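Local coordinates for aldehyde dehydrogenase family protein (Pseudomonas syringae pv. tomato, PDB 6X9L), which oxidises long-chain aliphatic aldehydes, probably with NAD+ as the electron acceptor, here in complex with NAD and octanal, at residues I34-P39 / L186-A191; E94-A99 / M114-A119; L102-A107 / N159-Q164. The protein carries 1 engineered substitution. One frame throughout, in Å; residues are numbered along the deposited sequence.

Interaction 1: residues I34-P39 / L186-A191; sequences IAVVNP and LSPLSA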
loop_
_atom_site.group_PDB
_atom_site.type_symbol
_atom_site.label_atom_id
_atom_site.label_comp_id
_atom_site.label_asym_id
_atom_site.label_seq_id
_atom_site.Cartn_x
_atom_site.Cartn_y
_atom_site.Cartn_z
ATOM N N ILE A 34 24.696 15.743 -16.778
ATOM C CA ILE A 34 24.721 16.017 -15.353
ATOM C C ILE A 34 26.156 15.814 -14.892
ATOM O O ILE A 34 26.713 14.719 -15.041
ATOM C CB ILE A 34 23.739 15.123 -14.575
ATOM C CG1 ILE A 34 22.324 15.269 -15.130
ATOM C CG2 ILE A 34 23.714 15.498 -13.113
ATOM C CD1 ILE A 34 21.292 14.453 -14.385
ATOM N N ALA A 35 26.759 16.874 -14.380
ATOM C CA ALA A 35 28.086 16.775 -13.797
ATOM C C ALA A 35 28.015 16.092 -12.426
ATOM O O ALA A 35 27.058 16.280 -11.672
ATOM C CB ALA A 35 28.698 18.176 -13.684
ATOM N N VAL A 36 29.020 15.273 -12.111
ATOM C CA VAL A 36 29.111 14.582 -10.823
ATOM C C VAL A 36 30.288 15.157 -10.044
ATOM O O VAL A 36 31.414 15.228 -10.564
ATOM C CB VAL A 36 29.272 13.062 -10.996
ATOM C CG1 VAL A 36 29.306 12.356 -9.622
ATOM C CG2 VAL A 36 28.175 12.484 -11.943
ATOM N N VAL A 37 30.041 15.554 -8.794
ATOM C CA VAL A 37 31.035 16.249 -7.979
ATOM C C VAL A 37 31.528 15.318 -6.884
ATOM O O VAL A 37 30.726 14.701 -6.167
ATOM C CB VAL A 37 30.473 17.549 -7.372
ATOM C CG1 VAL A 37 31.517 18.233 -6.494
ATOM C CG2 VAL A 37 30.018 18.490 -8.476
ATOM N N ASN A 38 32.846 15.221 -6.754
ATOM C CA ASN A 38 33.463 14.584 -5.596
ATOM C C ASN A 38 33.276 15.472 -4.373
ATOM O O ASN A 38 33.811 16.588 -4.341
ATOM C CB ASN A 38 34.949 14.344 -5.848
ATOM C CG ASN A 38 35.648 13.705 -4.666
ATOM O OD1 ASN A 38 35.140 13.706 -3.532
ATOM N ND2 ASN A 38 36.821 13.139 -4.922
ATOM N N PRO A 39 32.568 15.022 -3.338
ATOM C CA PRO A 39 32.352 15.896 -2.181
ATOM C C PRO A 39 33.619 16.196 -1.423
ATOM O O PRO A 39 33.662 17.211 -0.718
ATOM C CB PRO A 39 31.363 15.104 -1.316
ATOM C CG PRO A 39 31.497 13.655 -1.758
ATOM C CD PRO A 39 32.318 13.609 -3.020
ATOM N N LEU A 186 22.974 12.363 -7.794
ATOM C CA LEU A 186 24.156 12.669 -6.996
ATOM C C LEU A 186 24.963 11.427 -6.612
ATOM O O LEU A 186 25.934 11.541 -5.865
ATOM C CB LEU A 186 23.745 13.451 -5.742
ATOM C CG LEU A 186 22.919 14.698 -6.101
ATOM C CD1 LEU A 186 21.971 15.148 -4.994
ATOM C CD2 LEU A 186 23.857 15.818 -6.475
ATOM N N SER A 187 24.606 10.253 -7.113
ATOM C CA SER A 187 25.425 9.060 -6.899
ATOM C C SER A 187 25.230 8.105 -8.071
ATOM O O SER A 187 24.885 6.933 -7.893
ATOM C CB SER A 187 25.080 8.383 -5.567
ATOM O OG SER A 187 23.725 7.967 -5.536
ATOM N N PRO A 188 25.453 8.569 -9.275
ATOM C CA PRO A 188 25.156 7.744 -10.450
ATOM C C PRO A 188 26.261 6.777 -10.836
ATOM O O PRO A 188 26.008 5.840 -11.596
ATOM C CB PRO A 188 24.967 8.787 -11.542
ATOM C CG PRO A 188 25.967 9.842 -11.150
ATOM C CD PRO A 188 25.955 9.900 -9.644
ATOM N N LEU A 189 27.482 6.984 -10.340
ATOM C CA LEU A 189 28.620 6.227 -10.854
ATOM C C LEU A 189 28.555 4.756 -10.449
ATOM O O LEU A 189 28.869 3.869 -11.258
ATOM C CB LEU A 189 29.922 6.862 -10.378
ATOM C CG LEU A 189 29.971 8.349 -10.718
ATOM C CD1 LEU A 189 31.306 8.972 -10.298
ATOM C CD2 LEU A 189 29.653 8.564 -12.192
ATOM N N SER A 190 28.168 4.479 -9.199
ATOM C CA SER A 190 28.109 3.100 -8.736
ATOM C C SER A 190 26.946 2.365 -9.381
ATOM O O SER A 190 27.063 1.181 -9.721
ATOM C CB SER A 190 28.025 3.058 -7.203
ATOM O OG SER A 190 26.888 3.735 -6.672
ATOM N N ALA A 191 25.829 3.059 -9.598
ATOM C CA ALA A 191 24.751 2.482 -10.389
ATOM C C ALA A 191 25.244 2.090 -11.786
ATOM O O ALA A 191 24.877 1.031 -12.307
ATOM C CB ALA A 191 23.579 3.469 -10.464
#
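A small apolar contact joins Val36, on the two-stranded antiparallel sheet near the N terminus, to Pro188 and Leu189 in the first turn of helix 188-201. It illustrates how a strand distant in sequence is packed onto a helix of the NAD-binding domain, here through one valine among several neighbouring contacts. That helix follows strand 178-182, which lies beside strand 143-155 in the parallel, Rossmann-like part of the NAD-binding sheet of the aldehyde dehydrogenase fold.

Both methyl groups of Val36 are used, each with its own principal partner. CG2 meets the outer corner of the proline ring, with Val36 CG2 and Pro188 CG 3.5 Å apart, and the two side chains reach toward each other. CG1 lies opposite the backbone nitrogen (chi1 -178°) and is thereby turned to the leucine, where Val36 CG1 comes within 4.0 Å of Leu189 CD1. The second leucine methyl also takes part, Leu189 CD2 standing 4.2 Å from Val36 CG2. The valine fork is thus set against a proline and a leucine that follow one another in sequence, and the leucine runs past it in the opposite direction. No hydrogen bond links the two segments; van der Waals contact among buried side chains carries the junction.

The backbone of Val36 is occupied within its own sheet, where it pairs with Val45 and Ala46 of strand 43-49. The bound NAD is about 10 Å from the side chain of Pro188, while the preceding loop brings in Glu185, which hydrogen-bonds the cofactor, so the contact backs the binding site without lining it. Around this junction, Val48 of strand 43-49 also touches Pro188, Leu102 of helix 93-104 packs on both Asn38 and Leu189, and Ala191 lies against Ile165 of helix 161-174.

Interaction 2: residues E94-A99 / M114-A119; sequences EELAQA and MQVPLA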
loop_
_atom_site.group_PDB
_atom_site.type_symbol
_atom_site.label_atom_id
_atom_site.label_comp_id
_atom_site.label_asym_id
_atom_site.label_seq_id
_atom_site.Cartn_x
_atom_site.Cartn_y
_atom_site.Cartn_z
ATOM N N GLU A 94 35.766 -4.157 -4.511
ATOM C CA GLU A 94 36.720 -3.058 -4.391
ATOM C C GLU A 94 36.446 -1.967 -5.417
ATOM O O GLU A 94 36.517 -0.772 -5.103
ATOM C CB GLU A 94 38.147 -3.574 -4.543
ATOM C CG GLU A 94 39.193 -2.475 -4.639
ATOM C CD GLU A 94 39.382 -1.668 -3.351
ATOM O OE1 GLU A 94 38.759 -1.998 -2.316
ATOM O OE2 GLU A 94 40.180 -0.703 -3.385
ATOM N N GLU A 95 36.149 -2.359 -6.657
ATOM C CA GLU A 95 35.781 -1.385 -7.672
ATOM C C GLU A 95 34.523 -0.637 -7.257
ATOM O O GLU A 95 34.415 0.583 -7.455
ATOM C CB GLU A 95 35.582 -2.083 -9.020
ATOM C CG GLU A 95 36.839 -2.755 -9.594
ATOM C CD GLU A 95 37.383 -3.900 -8.725
ATOM O OE1 GLU A 95 36.577 -4.643 -8.121
ATOM O OE2 GLU A 95 38.623 -4.054 -8.638
ATOM N N LEU A 96 33.569 -1.354 -6.656
ATOM C CA LEU A 96 32.323 -0.735 -6.230
ATOM C C LEU A 96 32.536 0.188 -5.026
ATOM O O LEU A 96 31.934 1.267 -4.951
ATOM C CB LEU A 96 31.298 -1.821 -5.920
ATOM C CG LEU A 96 30.725 -2.652 -7.072
ATOM C CD1 LEU A 96 30.065 -3.904 -6.500
ATOM C CD2 LEU A 96 29.729 -1.864 -7.876
ATOM N N ALA A 97 33.387 -0.208 -4.073
ATOM C CA ALA A 97 33.644 0.663 -2.926
ATOM C C ALA A 97 34.321 1.958 -3.357
ATOM O O ALA A 97 34.068 3.021 -2.781
ATOM C CB ALA A 97 34.497 -0.053 -1.877
ATOM N N GLN A 98 35.178 1.896 -4.375
ATOM C CA GLN A 98 35.860 3.113 -4.812
ATOM C C GLN A 98 34.910 4.088 -5.512
ATOM O O GLN A 98 35.056 5.306 -5.364
ATOM C CB GLN A 98 37.038 2.742 -5.705
ATOM C CG GLN A 98 38.114 1.953 -4.956
ATOM C CD GLN A 98 39.129 2.840 -4.256
ATOM O OE1 GLN A 98 39.214 4.043 -4.520
ATOM N NE2 GLN A 98 39.907 2.250 -3.350
ATOM N N ALA A 99 33.925 3.580 -6.256
ATOM C CA ALA A 99 32.983 4.462 -6.939
ATOM C C ALA A 99 32.005 5.117 -5.950
ATOM O O ALA A 99 31.710 6.314 -6.059
ATOM C CB ALA A 99 32.247 3.683 -8.037
ATOM N N MET A 114 30.896 -2.009 4.695
ATOM C CA MET A 114 29.457 -1.984 4.894
ATOM C C MET A 114 28.671 -1.552 3.672
ATOM O O MET A 114 27.710 -2.224 3.278
ATOM C CB MET A 114 29.127 -1.077 6.069
ATOM C CG MET A 114 29.090 -1.826 7.381
ATOM S SD MET A 114 28.472 -0.740 8.663
ATOM C CE MET A 114 29.599 0.644 8.444
ATOM N N GLN A 115 29.064 -0.421 3.087
ATOM C CA GLN A 115 28.399 0.093 1.896
ATOM C C GLN A 115 28.220 -0.991 0.823
ATOM O O GLN A 115 27.141 -1.106 0.226
ATOM C CB GLN A 115 29.198 1.289 1.369
ATOM C CG GLN A 115 28.432 2.266 0.485
ATOM C CD GLN A 115 27.425 3.138 1.229
ATOM O OE1 GLN A 115 26.263 3.201 0.841
ATOM N NE2 GLN A 115 27.871 3.837 2.266
ATOM N N VAL A 116 29.242 -1.816 0.586
ATOM C CA VAL A 116 29.126 -2.896 -0.400
ATOM C C VAL A 116 28.601 -4.195 0.213
ATOM O O VAL A 116 27.635 -4.768 -0.301
ATOM C CB VAL A 116 30.468 -3.159 -1.106
ATOM C CG1 VAL A 116 30.320 -4.300 -2.110
ATOM C CG2 VAL A 116 30.957 -1.894 -1.787
ATOM N N PRO A 117 29.210 -4.712 1.281
ATOM C CA PRO A 117 28.762 -6.020 1.807
ATOM C C PRO A 117 27.310 -6.053 2.244
ATOM O O PRO A 117 26.635 -7.071 2.050
ATOM C CB PRO A 117 29.705 -6.263 2.985
ATOM C CG PRO A 117 30.956 -5.505 2.628
ATOM C CD PRO A 117 30.487 -4.273 1.882
ATOM N N LEU A 118 26.798 -4.987 2.847
ATOM C CA LEU A 118 25.392 -5.012 3.227
ATOM C C LEU A 118 24.497 -5.065 1.994
ATOM O O LEU A 118 23.479 -5.764 1.991
ATOM C CB LEU A 118 25.067 -3.814 4.118
ATOM C CG LEU A 118 25.883 -3.859 5.412
ATOM C CD1 LEU A 118 25.215 -3.056 6.524
ATOM C CD2 LEU A 118 26.092 -5.287 5.872
ATOM N N ALA A 119 24.888 -4.368 0.920
ATOM C CA ALA A 119 24.171 -4.474 -0.348
ATOM C C ALA A 119 24.225 -5.906 -0.901
ATOM O O ALA A 119 23.206 -6.453 -1.351
ATOM C CB ALA A 119 24.746 -3.474 -1.361
#
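Val116 meets Leu96 and Ala97 where a helix packs against the junction between two others: helix 93-104 on one side, helices 108-115 and 117-129 on the other. This is helix packing within the aldehyde dehydrogenase fold. Pro117 follows the valine and has no N-H to give to a helical bond, yet Leu118 N bonds to Met114 O across the junction.

A single methyl, CG2 of Val116, makes the contacts between the two segments. CG1 of Val116 takes the position opposite the backbone nitrogen (chi1 179°), which places CG2 opposite the carbonyl carbon and against the backbone of the facing helix. There Val116 CG2 lies 3.7 Å from Ala97 N and 4.0 Å from Ala97 CB. Ala97, with only a CB, thus meets the methyl through both backbone and side chain. The preceding residue, Leu96, adds its CB, 4.1 Å from the same Val116 CG2; the remainder of that leucine continues to Leu162 of helix 161-174.

Helix 93-104 has a polar side as well. Glu94 makes a salt bridge with Arg112 of helix 108-115 through OE1, a second tie between the helices, and the OE1 of Gln98 accepts a bond from Ser8 N in the N-terminal segment. On the far side of the junction Leu118 reaches the octanal pocket. One turn separates Glu94 from Gln98, and their side chains join along the helix: Gln98 NE2 donates to Glu94 OE2 over 3.0 Å, with an N-H...O angle of 156°, arriving from above the carboxylate plane.

Interaction 3: residues L102-A107 / N159-Q164; sequences LEMGAA and NWPLYQ. With NAD (nicotinamide-adenine-dinucleotide), chain D; OYA (octanal), chain C.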
loop_
_atom_site.group_PDB
_atom_site.type_symbol
_atom_site.label_atom_id
_atom_site.label_comp_id
_atom_site.label_asym_id
_atom_site.label_seq_id
_atom_site.Cartn_x
_atom_site.Cartn_y
_atom_site.Cartn_z
ATOM N N LEU A 102 33.947 7.767 -4.206
ATOM C CA LEU A 102 34.207 8.887 -5.106
ATOM C C LEU A 102 32.984 9.790 -5.246
ATOM O O LEU A 102 33.101 11.025 -5.201
ATOM C CB LEU A 102 34.635 8.373 -6.478
ATOM C CG LEU A 102 34.958 9.497 -7.462
ATOM C CD1 LEU A 102 36.212 10.192 -7.006
ATOM C CD2 LEU A 102 35.100 8.984 -8.900
ATOM N N GLU A 103 31.794 9.192 -5.390
ATOM C CA GLU A 103 30.622 9.980 -5.751
ATOM C C GLU A 103 29.980 10.645 -4.540
ATOM O O GLU A 103 29.524 11.785 -4.647
ATOM C CB GLU A 103 29.606 9.118 -6.495
ATOM C CG GLU A 103 29.204 7.878 -5.745
ATOM C CD GLU A 103 28.210 7.019 -6.512
ATOM O OE1 GLU A 103 27.904 7.352 -7.679
ATOM O OE2 GLU A 103 27.720 6.017 -5.942
ATOM N N MET A 104 29.929 9.974 -3.377
ATOM C CA MET A 104 29.255 10.578 -2.229
ATOM C C MET A 104 30.126 10.631 -0.978
ATOM O O MET A 104 29.607 10.844 0.124
ATOM C CB MET A 104 27.945 9.858 -1.909
ATOM C CG MET A 104 28.036 8.351 -1.866
ATOM S SD MET A 104 28.805 7.693 -0.390
ATOM C CE MET A 104 27.777 8.359 0.915
ATOM N N GLY A 105 31.435 10.453 -1.117
ATOM C CA GLY A 105 32.337 10.786 -0.036
ATOM C C GLY A 105 32.445 9.794 1.107
ATOM O O GLY A 105 33.107 10.109 2.106
ATOM N N ALA A 106 31.843 8.605 0.998
ATOM C CA ALA A 106 31.958 7.610 2.063
ATOM C C ALA A 106 33.415 7.234 2.305
ATOM O O ALA A 106 34.130 6.848 1.375
ATOM C CB ALA A 106 31.163 6.354 1.707
ATOM N N ALA A 107 33.848 7.340 3.561
ATOM C CA ALA A 107 35.169 6.855 3.944
ATOM C C ALA A 107 35.427 5.482 3.327
ATOM O O ALA A 107 34.633 4.554 3.506
ATOM C CB ALA A 107 35.281 6.786 5.469
ATOM N N ASN A 159 22.732 8.177 -0.319
ATOM C CA ASN A 159 23.470 8.027 0.938
ATOM C C ASN A 159 23.974 6.599 1.142
ATOM O O ASN A 159 25.051 6.386 1.721
ATOM C CB ASN A 159 22.592 8.439 2.116
ATOM C CG ASN A 159 21.423 7.508 2.303
ATOM O OD1 ASN A 159 20.763 7.123 1.328
ATOM N ND2 ASN A 159 21.183 7.103 3.543
ATOM N N TRP A 160 23.204 5.614 0.696
ATOM C CA TRP A 160 23.629 4.216 0.646
ATOM C C TRP A 160 23.339 3.695 -0.762
ATOM O O TRP A 160 22.480 2.826 -0.953
ATOM C CB TRP A 160 22.910 3.385 1.702
ATOM C CG TRP A 160 23.347 3.648 3.086
ATOM C CD1 TRP A 160 22.914 4.644 3.922
ATOM C CD2 TRP A 160 24.300 2.888 3.827
ATOM N NE1 TRP A 160 23.549 4.549 5.140
ATOM C CE2 TRP A 160 24.407 3.479 5.106
ATOM C CE3 TRP A 160 25.067 1.751 3.540
ATOM C CZ2 TRP A 160 25.256 2.972 6.095
ATOM C CZ3 TRP A 160 25.911 1.252 4.524
ATOM C CH2 TRP A 160 25.994 1.860 5.788
ATOM N N PRO A 161 24.074 4.187 -1.769
ATOM C CA PRO A 161 23.574 4.078 -3.157
ATOM C C PRO A 161 23.436 2.644 -3.663
ATOM O O PRO A 161 22.354 2.266 -4.144
ATOM C CB PRO A 161 24.596 4.895 -3.965
ATOM C CG PRO A 161 25.823 4.986 -3.099
ATOM C CD PRO A 161 25.368 4.890 -1.672
ATOM N N LEU A 162 24.493 1.828 -3.565
ATOM C CA LEU A 162 24.383 0.448 -4.023
ATOM C C LEU A 162 23.384 -0.328 -3.176
ATOM O O LEU A 162 22.527 -1.051 -3.699
ATOM C CB LEU A 162 25.747 -0.229 -3.970
ATOM C CG LEU A 162 25.752 -1.608 -4.608
ATOM C CD1 LEU A 162 25.316 -1.511 -6.062
ATOM C CD2 LEU A 162 27.133 -2.202 -4.512
ATOM N N TYR A 163 23.513 -0.208 -1.855
ATOM C CA TYR A 163 22.638 -0.889 -0.910
ATOM C C TYR A 163 21.153 -0.603 -1.189
ATOM O O TYR A 163 20.323 -1.524 -1.176
ATOM C CB TYR A 163 23.060 -0.454 0.501
ATOM C CG TYR A 163 22.210 -0.872 1.696
ATOM C CD1 TYR A 163 20.974 -0.287 1.948
ATOM C CD2 TYR A 163 22.692 -1.796 2.623
ATOM C CE1 TYR A 163 20.221 -0.647 3.054
ATOM C CE2 TYR A 163 21.945 -2.157 3.739
ATOM C CZ TYR A 163 20.707 -1.577 3.950
ATOM O OH TYR A 163 19.955 -1.936 5.059
ATOM N N GLN A 164 20.790 0.663 -1.441
ATOM C CA GLN A 164 19.377 0.959 -1.685
ATOM C C GLN A 164 18.915 0.431 -3.042
ATOM O O GLN A 164 17.725 0.146 -3.215
ATOM C CB GLN A 164 19.094 2.465 -1.584
ATOM C CG GLN A 164 19.498 3.145 -0.282
ATOM C CD GLN A 164 18.733 2.647 0.946
ATOM O OE1 GLN A 164 17.713 1.955 0.830
ATOM N NE2 GLN A 164 19.232 3.008 2.138
HETATM P PA NAD D . 15.234 13.029 -2.319
HETATM O O1A NAD D . 13.871 12.824 -1.761
HETATM O O2A NAD D . 15.571 14.450 -2.552
HETATM O O5B NAD D . 15.446 12.171 -3.675
HETATM C C5B NAD D . 15.264 10.767 -3.692
HETATM C C4B NAD D . 15.092 10.275 -5.136
HETATM O O4B NAD D . 13.931 10.863 -5.686
HETATM C C3B NAD D . 16.229 10.694 -6.058
HETATM O O3B NAD D . 16.450 9.642 -6.989
HETATM C C2B NAD D . 15.691 11.915 -6.782
HETATM O O2B NAD D . 16.238 12.083 -8.073
HETATM C C1B NAD D . 14.242 11.533 -6.902
HETATM N N9A NAD D . 13.327 12.665 -6.963
HETATM C C8A NAD D . 13.477 13.932 -6.439
HETATM N N7A NAD D . 12.331 14.608 -6.695
HETATM C C5A NAD D . 11.478 13.795 -7.362
HETATM C C6A NAD D . 10.195 13.972 -7.856
HETATM N N6A NAD D . 9.516 15.081 -7.565
HETATM N N1A NAD D . 9.572 12.917 -8.489
HETATM C C2A NAD D . 10.207 11.705 -8.635
HETATM N N3A NAD D . 11.483 11.529 -8.143
HETATM C C4A NAD D . 12.095 12.567 -7.526
HETATM O O3 NAD D . 16.270 12.240 -1.370
HETATM P PN NAD D . 17.443 12.833 -0.442
HETATM O O1N NAD D . 16.854 13.703 0.604
HETATM O O2N NAD D . 18.530 13.351 -1.291
HETATM O O5D NAD D . 17.819 11.369 0.177
HETATM C C5D NAD D . 17.954 11.222 1.569
HETATM C C4D NAD D . 16.577 10.924 2.167
HETATM O O4D NAD D . 16.221 9.577 1.903
HETATM C C3D NAD D . 16.600 11.082 3.675
HETATM O O3D NAD D . 15.354 11.573 4.100
HETATM C C2D NAD D . 16.714 9.654 4.143
HETATM O O2D NAD D . 16.226 9.473 5.455
HETATM C C1D NAD D . 15.861 8.929 3.106
HETATM N N1N NAD D . 16.193 7.501 3.169
HETATM C C2N NAD D . 15.254 6.612 3.614
HETATM C C3N NAD D . 15.569 5.265 3.729
HETATM C C7N NAD D . 14.582 4.256 4.229
HETATM O O7N NAD D . 14.896 2.905 4.010
HETATM N N7N NAD D . 13.466 4.619 4.868
HETATM C C4N NAD D . 16.843 4.823 3.395
HETATM C C5N NAD D . 17.790 5.736 2.954
HETATM C C6N NAD D . 17.457 7.082 2.854
HETATM C C14 OYA C . 24.099 -0.807 10.080
HETATM C C5 OYA C . 23.307 0.241 9.319
HETATM C C6 OYA C . 22.877 -0.341 7.987
HETATM C C11 OYA C . 22.520 0.781 7.039
HETATM C C7 OYA C . 21.097 1.259 7.272
HETATM C C8 OYA C . 20.792 2.307 6.203
HETATM C C9 OYA C . 19.299 2.575 6.051
HETATM C C10 OYA C . 18.947 3.980 6.495
HETATM O OAB OYA C . 19.026 4.899 5.705
#
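The octanal and nicotinamide pocket of this aldehyde dehydrogenase is backed by a buried packing contact, in which Glu103 and Met104, near the end of helix 93-104, meet Asn159 and Pro161. Trp160, between these two, is the N-cap residue of helix 161-174, the helix that connects strands 143-155 and 178-182 in a beta-alpha-beta crossover of the NAD-binding sheet.

Met104 doubles back, with successive bends at chi2 (76°) and chi3 (58°), and this brings its methyl to the backbone: Met104 CE stands 3.5 Å from Asn159 O, an oxygen that also accepts a hydrogen bond from Asn286 ND2. Its CG rests on the proline ring, Met104 CG to Pro161 CG being 4.2 Å. Glu103 passes the same ring in the opposite direction, its OE2 lying 3.6 Å from Pro161 CG. That buried carboxylate is satisfied by helix 188-201, through a hydrogen bond with Ser190 OG and a weak one from Leu189 N.

The other sides of Asn159 and Trp160 serve the ligands. Octanal crosses one face of the indole, toward its rim, with C11 of octanal 3.6 Å from Trp160 CZ2. Asn159 ND2 is bonded to Gln289 O and lies 3.8 Å from the octanal oxygen OAB, longer than a hydrogen bond; the ligand is instead hydrogen-bonded to the backbone N of Ala291, an engineered residue. This placement is consistent with the oxyanion hole of the family, built from such an asparagine and that backbone N-H. Further along the helix, Gln164 lies beside the nicotinamide, its NE2 3.2 Å from C5N of NAD. At another point of the same ring, Asn159 OD1 approaches C6N of NAD to 3.6 Å.

From the N terminus, residues 34-39 come first, and their partner 186-191 comes last, so interaction 1 closes the longest loop, spanning 146 residues, and encloses the other two. Within it, 94-99 and 102-107 follow each other on helix 93-104. Interaction 2 closes a short loop of 14 residues back to 114-119, while interaction 3 starts inside that loop and ends beyond it at 159-164; the two therefore cross. Gln115 and Ala119 of interaction 2 touch Trp160, Pro161 and Tyr163 of interaction 3. Together the contacts gather the N-terminal strand pair, helices 108-115 and 117-129, and two helices that connect strands of the NAD-binding sheet around helix 93-104.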